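Local coordinates for phosphoribosylaminoimidazole carboxylase (Bombyx mori, PDB 4JA0), which catalyses two steps of purine biosynthesis, probably the carboxylation of aminoimidazole ribonucleotide and the joining of the product to aspartate to give SAICAR, at residues Lys93-Pro98 and Phe153-Leu158; Lys194-Val199 and Leu207-Asp212. All coordinates share one frame; numbering follows the deposited sequence.

Both contacts belong to the SAICAR synthetase part of the chain. After the N-terminal antiparallel sheet and helix 57-74, the chain reaches strand 94-96, where contact 1 opens. It then passes through strands 100-104, 123-132 and 142-143 and two helices, 110-114 and 145-150. Contact 1 closes at the hairpin of strands 154-155 and 158-159. Helix 162-183 follows, and contact 2 opens on strand 188-200. It closes at the end of strand 205-207 and in the loop that follows. The two loops are in series and do not cross. Strand 188-200 joins them: it pairs with 94-96, with a probable hydrogen bond from V199 N to E95 O. The hairpin of contact 1 also reaches V199.

Contact 1 (Lys93-Pro98 and Phe153-Leu158); sequences KCEMIP and FNYNGL
E95 leans on Y155 and N156, which open a type I' beta turn, Y155 to L158, in the tight hairpin of strands 154-155 and 158-159. The touching parts of the two segments run antiparallel, 172° apart. E95 points toward the hairpin. Its CD is anti to CA (chi2 -172°), an extended shape that carries the carboxylate out to the turn. OE1 lies at the edge of the Y155 ring, in its plane, 3.3 Å from Y155 CD1. The carboxylate itself stands nearly perpendicular to the ring. OE1 also takes a weak hydrogen bond of 3.4 Å from N156 N. Beside it, E95 CG lies 3.4 Å from N156 ND2. That amide nitrogen bonds to V199 O of strand 188-200, which ties the turn to the sheet.

M96 contributes its backbone. M96 O sits 3.4 Å above one face of the Y155 ring, displaced toward the rim. I97 adds an apolar touch, with CD1 3.5 Å from Y155 CD2. Its side chain also rests on V199 and on I160, beyond the turn. P98 finishes the segment and meets two rings. It reaches Y155 tip to tip, the proline ring against the phenol end. It slides past F153 in the opposite direction, and P98 CG comes 3.7 Å from F153 CE2.

Contact 2 (Lys194-Val199 and Leu207-Asp212); sequences KIEFGV and LADVID
E196 and A208 share the one hydrogen bond between the segments. A208 N gives it to E196 O over 3.0 Å. The bond is nearly straight at 165°, and the donor lies in the plane of the carbonyl. Next to it, F197 and L207 form an antiparallel non-hydrogen-bonded pair with their side chains on the same face of the sheet. This is the register of a beta hairpin, in which strand 188-200 turns back into 205-207. A208 CB packs over the backbone of G198, 3.9 Å from G198 N.

Apolar side chains fill the F197-L207 side. L207 crosses I195 at about a right angle, with L207 CD1 3.7 Å from I195 CB. I195 lies side by side with I211, and I195 CG2 is 3.6 Å from I211 CD1. F68 of helix 57-74 packs on L207 and I211, while helix 162-183 sets T172 against I195 and F197, and I175 against L207. W101 of strand 100-104 meets F197 edge-to-face, and I211 N gives a hydrogen bond to N64 OD1, which links the loop to helix 57-74.

E196 and D209 carry the acidic part of the contact. With CG anti to the backbone N (chi1 -169°), the D209 carboxylate lies alongside that of E196, the two planes 19° apart. A sulfate ion, probably from the crystallisation liquor, is bound about 5 Å from the D209 side chain and may mark a pocket, but as an anion it would not offset negative charge. E196 OE1 and D209 OD1 are 3.4 Å apart, and both are acceptors. Carboxylates this close would probably repel each other unless a cation or a hydrogen-bond donor balances them.

Contact 1 (Lys93-Pro98 and Phe153-Leu158)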
ATOM      1  N   LYS A  93      45.310  37.703  -3.316  1.00 15.35           N
ATOM      2  CA  LYS A  93      45.232  38.924  -2.505  1.00 23.65           C
ATOM      3  C   LYS A  93      43.846  39.163  -1.884  1.00 20.23           C
ATOM      4  O   LYS A  93      42.821  39.123  -2.582  1.00 20.50           O
ATOM      5  CB  LYS A  93      45.651  40.153  -3.324  1.00 24.78           C
ATOM      6  CG  LYS A  93      45.878  41.395  -2.462  1.00 29.90           C
ATOM      7  CD  LYS A  93      46.118  42.644  -3.288  1.00 32.01           C
ATOM      8  CE  LYS A  93      47.404  42.544  -4.085  1.00 49.01           C
ATOM      9  NZ  LYS A  93      47.735  43.841  -4.740  1.00 44.73           N
ATOM     10  N   CYS A  94      43.830  39.417  -0.571  1.00 12.12           N
ATOM     11  CA  CYS A  94      42.580  39.625   0.169  1.00 23.91           C
ATOM     12  C   CYS A  94      42.739  40.439   1.464  1.00 23.78           C
ATOM     13  O   CYS A  94      43.812  40.432   2.073  1.00 38.31           O
ATOM     14  CB  CYS A  94      41.910  38.278   0.446  1.00 31.03           C
ATOM     15  SG  CYS A  94      42.859  37.148   1.445  1.00 25.35           S
ATOM     16  N   GLU A  95      41.676  41.128   1.889  1.00 19.20           N
ATOM     17  CA  GLU A  95      41.754  41.945   3.112  1.00 23.50           C
ATOM     18  C   GLU A  95      41.504  41.133   4.370  1.00 12.41           C
ATOM     19  O   GLU A  95      40.442  40.538   4.548  1.00 13.96           O
ATOM     20  CB  GLU A  95      40.784  43.138   3.071  1.00 13.95           C
ATOM     21  CG  GLU A  95      41.027  44.112   1.926  1.00 26.99           C
ATOM     22  CD  GLU A  95      40.186  45.377   2.026  1.00 66.47           C
ATOM     23  OE1 GLU A  95      39.288  45.440   2.896  1.00 66.67           O
ATOM     24  OE2 GLU A  95      40.415  46.303   1.218  1.00 71.04           O
ATOM     25  N   MET A  96      42.470  41.160   5.271  1.00  9.09           N
ATOM     26  CA  MET A  96      42.424  40.290   6.429  1.00 17.02           C
ATOM     27  C   MET A  96      41.414  40.736   7.487  1.00 11.47           C
ATOM     28  O   MET A  96      41.240  41.934   7.740  1.00 10.76           O
ATOM     29  CB  MET A  96      43.815  40.186   7.060  1.00  8.52           C
ATOM     30  CG  MET A  96      44.878  39.723   6.108  1.00 13.98           C
ATOM     31  SD  MET A  96      44.601  38.031   5.539  1.00 26.51           S
ATOM     32  CE  MET A  96      44.884  37.082   7.037  1.00  5.13           C
ATOM     33  N   ILE A  97      40.736  39.752   8.074  1.00  6.00           N
ATOM     34  CA  ILE A  97      39.929  39.990   9.251  1.00  6.96           C
ATOM     35  C   ILE A  97      40.907  39.922  10.416  1.00  8.35           C
ATOM     36  O   ILE A  97      41.602  38.926  10.588  1.00 11.82           O
ATOM     37  CB  ILE A  97      38.836  38.895   9.483  1.00 12.38           C
ATOM     38  CG1 ILE A  97      38.192  38.421   8.173  1.00  7.17           C
ATOM     39  CG2 ILE A  97      37.788  39.377  10.478  1.00 10.21           C
ATOM     40  CD1 ILE A  97      37.640  39.503   7.341  1.00  9.14           C
ATOM     41  N   PRO A  98      40.964  40.984  11.222  1.00 16.81           N
ATOM     42  CA  PRO A  98      41.905  41.056  12.345  1.00 10.48           C
ATOM     43  C   PRO A  98      41.483  40.197  13.539  1.00 10.68           C
ATOM     44  O   PRO A  98      41.440  40.696  14.665  1.00 16.82           O
ATOM     45  CB  PRO A  98      41.861  42.536  12.729  1.00  8.80           C
ATOM     46  CG  PRO A  98      40.502  42.985  12.343  1.00  9.38           C
ATOM     47  CD  PRO A  98      40.139  42.201  11.108  1.00 10.61           C
ATOM     48  N   PHE A 153      32.945  44.954  11.240  1.00 12.70           N
ATOM     49  CA  PHE A 153      34.059  44.914  10.296  1.00  6.38           C
ATOM     50  C   PHE A 153      33.512  44.861   8.864  1.00 15.13           C
ATOM     51  O   PHE A 153      32.456  44.273   8.610  1.00 10.74           O
ATOM     52  CB  PHE A 153      34.924  43.686  10.541  1.00  8.31           C
ATOM     53  CG  PHE A 153      35.675  43.708  11.835  1.00 11.81           C
ATOM     54  CD1 PHE A 153      35.447  42.733  12.804  1.00 16.24           C
ATOM     55  CD2 PHE A 153      36.611  44.695  12.100  1.00 13.40           C
ATOM     56  CE1 PHE A 153      36.154  42.746  14.021  1.00  9.44           C
ATOM     57  CE2 PHE A 153      37.315  44.708  13.305  1.00  7.07           C
ATOM     58  CZ  PHE A 153      37.082  43.733  14.261  1.00  4.92           C
ATOM     59  N   ASN A 154      34.225  45.475   7.927  1.00 20.88           N
ATOM     60  CA  ASN A 154      33.762  45.511   6.541  1.00 11.83           C
ATOM     61  C   ASN A 154      34.976  45.435   5.619  1.00 14.15           C
ATOM     62  O   ASN A 154      35.828  46.323   5.620  1.00 17.08           O
ATOM     63  CB  ASN A 154      32.924  46.783   6.287  1.00 13.99           C
ATOM     64  CG  ASN A 154      32.148  46.746   4.956  1.00 37.76           C
ATOM     65  OD1 ASN A 154      32.495  45.994   4.045  1.00 66.65           O
ATOM     66  ND2 ASN A 154      31.106  47.573   4.842  1.00 25.22           N
ATOM     67  N   TYR A 155      35.051  44.360   4.842  1.00 13.04           N
ATOM     68  CA  TYR A 155      36.192  44.117   3.975  1.00 11.52           C
ATOM     69  C   TYR A 155      35.744  43.708   2.598  1.00 15.56           C
ATOM     70  O   TYR A 155      34.846  42.878   2.467  1.00 15.34           O
ATOM     71  CB  TYR A 155      37.085  43.032   4.572  1.00  6.65           C
ATOM     72  CG  TYR A 155      37.663  43.436   5.896  1.00 16.27           C
ATOM     73  CD1 TYR A 155      38.717  44.347   5.953  1.00 19.99           C
ATOM     74  CD2 TYR A 155      37.146  42.939   7.093  1.00 11.65           C
ATOM     75  CE1 TYR A 155      39.245  44.733   7.142  1.00  8.56           C
ATOM     76  CE2 TYR A 155      37.668  43.322   8.300  1.00  9.30           C
ATOM     77  CZ  TYR A 155      38.720  44.223   8.318  1.00 23.63           C
ATOM     78  OH  TYR A 155      39.264  44.631   9.514  1.00 75.81           O
ATOM     79  N   ASN A 156      36.336  44.334   1.583  1.00 13.61           N
ATOM     80  CA  ASN A 156      36.030  44.035   0.186  1.00 13.81           C
ATOM     81  C   ASN A 156      34.533  43.902  -0.079  1.00 17.36           C
ATOM     82  O   ASN A 156      34.105  43.051  -0.861  1.00 24.32           O
ATOM     83  CB  ASN A 156      36.798  42.797  -0.302  1.00 14.94           C
ATOM     84  CG  ASN A 156      38.199  43.145  -0.851  1.00 24.60           C
ATOM     85  OD1 ASN A 156      38.359  44.068  -1.663  1.00 28.92           O
ATOM     86  ND2 ASN A 156      39.212  42.398  -0.408  1.00 17.99           N
ATOM     87  N   GLY A 157      33.745  44.730   0.608  1.00 19.39           N
ATOM     88  CA  GLY A 157      32.309  44.787   0.405  1.00 12.76           C
ATOM     89  C   GLY A 157      31.552  43.753   1.200  1.00 13.92           C
ATOM     90  O   GLY A 157      30.326  43.700   1.177  1.00 28.93           O
ATOM     91  N   LEU A 158      32.289  42.922   1.918  1.00 18.42           N
ATOM     92  CA  LEU A 158      31.658  41.922   2.757  1.00 16.04           C
ATOM     93  C   LEU A 158      31.663  42.417   4.190  1.00 14.26           C
ATOM     94  O   LEU A 158      32.706  42.519   4.841  1.00 24.12           O
ATOM     95  CB  LEU A 158      32.379  40.571   2.660  1.00  9.53           C
ATOM     96  CG  LEU A 158      31.739  39.479   3.511  1.00  3.76           C
ATOM     97  CD1 LEU A 158      30.362  39.119   2.991  1.00  3.46           C
ATOM     98  CD2 LEU A 158      32.627  38.269   3.601  1.00  4.66           C
TER

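Contact 2 (Lys194-Val199 and Leu207-Asp212)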
ATOM      1  N   LYS A 194      46.033  28.057  15.594  1.00  5.75           N
ATOM      2  CA  LYS A 194      45.560  29.412  15.309  1.00  6.40           C
ATOM      3  C   LYS A 194      45.639  29.649  13.807  1.00  6.32           C
ATOM      4  O   LYS A 194      46.651  29.334  13.166  1.00  8.56           O
ATOM      5  CB  LYS A 194      46.405  30.463  16.051  1.00  1.53           C
ATOM      6  N   ILE A 195      44.571  30.200  13.242  1.00  2.00           N
ATOM      7  CA  ILE A 195      44.573  30.529  11.831  1.00  3.44           C
ATOM      8  C   ILE A 195      43.982  31.910  11.700  1.00  2.28           C
ATOM      9  O   ILE A 195      43.449  32.437  12.669  1.00  2.49           O
ATOM     10  CB  ILE A 195      43.750  29.530  10.999  1.00  8.70           C
ATOM     11  CG1 ILE A 195      42.334  29.436  11.556  1.00  3.27           C
ATOM     12  CG2 ILE A 195      44.389  28.175  10.999  1.00  2.83           C
ATOM     13  CD1 ILE A 195      41.440  28.468  10.788  1.00  6.15           C
ATOM     14  N   GLU A 196      44.059  32.479  10.502  1.00  2.39           N
ATOM     15  CA  GLU A 196      43.488  33.790  10.223  1.00  3.28           C
ATOM     16  C   GLU A 196      42.789  33.793   8.861  1.00  3.52           C
ATOM     17  O   GLU A 196      43.201  33.084   7.958  1.00  7.24           O
ATOM     18  CB  GLU A 196      44.581  34.859  10.294  1.00 10.31           C
ATOM     19  CG  GLU A 196      45.062  35.158  11.724  1.00 27.27           C
ATOM     20  CD  GLU A 196      46.307  36.057  11.784  1.00 42.41           C
ATOM     21  OE1 GLU A 196      46.572  36.800  10.810  1.00 36.53           O
ATOM     22  OE2 GLU A 196      47.031  36.010  12.810  1.00 47.03           O
ATOM     23  N   PHE A 197      41.736  34.591   8.714  1.00 10.07           N
ATOM     24  CA  PHE A 197      40.969  34.652   7.464  1.00  3.92           C
ATOM     25  C   PHE A 197      41.063  36.028   6.806  1.00  6.02           C
ATOM     26  O   PHE A 197      41.378  37.029   7.459  1.00  3.76           O
ATOM     27  CB  PHE A 197      39.486  34.355   7.710  1.00  2.44           C
ATOM     28  CG  PHE A 197      39.178  32.923   8.088  1.00  2.62           C
ATOM     29  CD1 PHE A 197      38.988  32.565   9.425  1.00  2.62           C
ATOM     30  CD2 PHE A 197      39.016  31.949   7.106  1.00  0.61           C
ATOM     31  CE1 PHE A 197      38.680  31.253   9.766  1.00  3.08           C
ATOM     32  CE2 PHE A 197      38.709  30.653   7.444  1.00  1.51           C
ATOM     33  CZ  PHE A 197      38.537  30.298   8.767  1.00  1.10           C
ATOM     34  N   GLY A 198      40.777  36.073   5.507  1.00  7.34           N
ATOM     35  CA  GLY A 198      40.715  37.329   4.777  1.00  7.27           C
ATOM     36  C   GLY A 198      39.549  37.265   3.807  1.00  7.00           C
ATOM     37  O   GLY A 198      38.996  36.187   3.592  1.00  7.59           O
ATOM     38  N   VAL A 199      39.173  38.399   3.221  1.00 12.58           N
ATOM     39  CA  VAL A 199      38.080  38.442   2.243  1.00 15.71           C
ATOM     40  C   VAL A 199      38.672  38.811   0.883  1.00 19.09           C
ATOM     41  O   VAL A 199      39.361  39.839   0.752  1.00 16.88           O
ATOM     42  CB  VAL A 199      36.968  39.455   2.650  1.00  5.83           C
ATOM     43  CG1 VAL A 199      35.854  39.474   1.621  1.00  8.68           C
ATOM     44  CG2 VAL A 199      36.427  39.133   4.031  1.00  2.01           C
ATOM     45  N   LEU A 207      40.830  31.106   3.848  1.00  7.56           N
ATOM     46  CA  LEU A 207      41.842  30.831   4.874  1.00  7.03           C
ATOM     47  C   LEU A 207      43.148  31.385   4.339  1.00 10.12           C
ATOM     48  O   LEU A 207      43.605  30.969   3.268  1.00 11.29           O
ATOM     49  CB  LEU A 207      41.955  29.331   5.117  1.00  4.22           C
ATOM     50  CG  LEU A 207      43.076  28.923   6.053  1.00  4.49           C
ATOM     51  CD1 LEU A 207      42.764  29.341   7.467  1.00  4.94           C
ATOM     52  CD2 LEU A 207      43.291  27.426   5.973  1.00 10.54           C
ATOM     53  N   ALA A 208      43.771  32.305   5.066  1.00  7.07           N
ATOM     54  CA  ALA A 208      44.689  33.185   4.367  1.00 10.67           C
ATOM     55  C   ALA A 208      46.041  33.508   4.975  1.00 16.95           C
ATOM     56  O   ALA A 208      46.867  34.157   4.318  1.00 27.93           O
ATOM     57  CB  ALA A 208      43.964  34.471   4.052  1.00  9.73           C
ATOM     58  N   ASP A 209      46.301  33.084   6.200  1.00 15.76           N
ATOM     59  CA  ASP A 209      47.571  33.486   6.808  1.00 27.39           C
ATOM     60  C   ASP A 209      48.686  32.499   6.485  1.00 25.60           C
ATOM     61  O   ASP A 209      49.093  32.343   5.337  1.00 16.03           O
ATOM     62  CB  ASP A 209      47.422  33.701   8.326  1.00 36.73           C
ATOM     63  CG  ASP A 209      48.645  34.379   8.953  1.00 56.45           C
ATOM     64  OD1 ASP A 209      48.798  34.318  10.198  1.00 42.09           O
ATOM     65  OD2 ASP A 209      49.452  34.968   8.195  1.00 52.14           O
ATOM     66  N   VAL A 210      49.182  31.861   7.535  1.00 37.73           N
ATOM     67  CA  VAL A 210      50.307  30.966   7.480  1.00 15.70           C
ATOM     68  C   VAL A 210      50.056  29.951   8.581  1.00 18.66           C
ATOM     69  O   VAL A 210      49.743  30.319   9.707  1.00 29.30           O
ATOM     70  CB  VAL A 210      51.598  31.728   7.749  1.00 14.82           C
ATOM     71  CG1 VAL A 210      52.621  30.820   8.381  1.00 21.98           C
ATOM     72  CG2 VAL A 210      52.120  32.334   6.462  1.00 11.65           C
ATOM     73  N   ILE A 211      50.160  28.669   8.269  1.00 14.07           N
ATOM     74  CA  ILE A 211      50.070  27.681   9.323  1.00 15.67           C
ATOM     75  C   ILE A 211      51.402  26.943   9.350  1.00 18.28           C
ATOM     76  O   ILE A 211      51.698  26.167   8.442  1.00 20.26           O
ATOM     77  CB  ILE A 211      48.872  26.709   9.114  1.00 16.46           C
ATOM     78  CG1 ILE A 211      47.594  27.490   8.791  1.00 17.73           C
ATOM     79  CG2 ILE A 211      48.658  25.833  10.338  1.00  7.96           C
ATOM     80  CD1 ILE A 211      46.387  26.614   8.504  1.00  8.52           C
ATOM     81  N   ASP A 212      52.223  27.215  10.366  1.00 17.53           N
ATOM     82  CA  ASP A 212      53.498  26.519  10.525  1.00 16.06           C
ATOM     83  C   ASP A 212      53.670  26.075  11.979  1.00 14.66           C
ATOM     84  O   ASP A 212      52.680  25.962  12.702  1.00 13.79           O
ATOM     85  CB  ASP A 212      54.683  27.384  10.058  1.00 19.89           C
ATOM     86  CG  ASP A 212      54.778  28.722  10.793  1.00 28.94           C
ATOM     87  OD1 ASP A 212      54.334  28.787  11.956  1.00 27.87           O
ATOM     88  OD2 ASP A 212      55.350  29.695  10.233  1.00 14.79           O
TER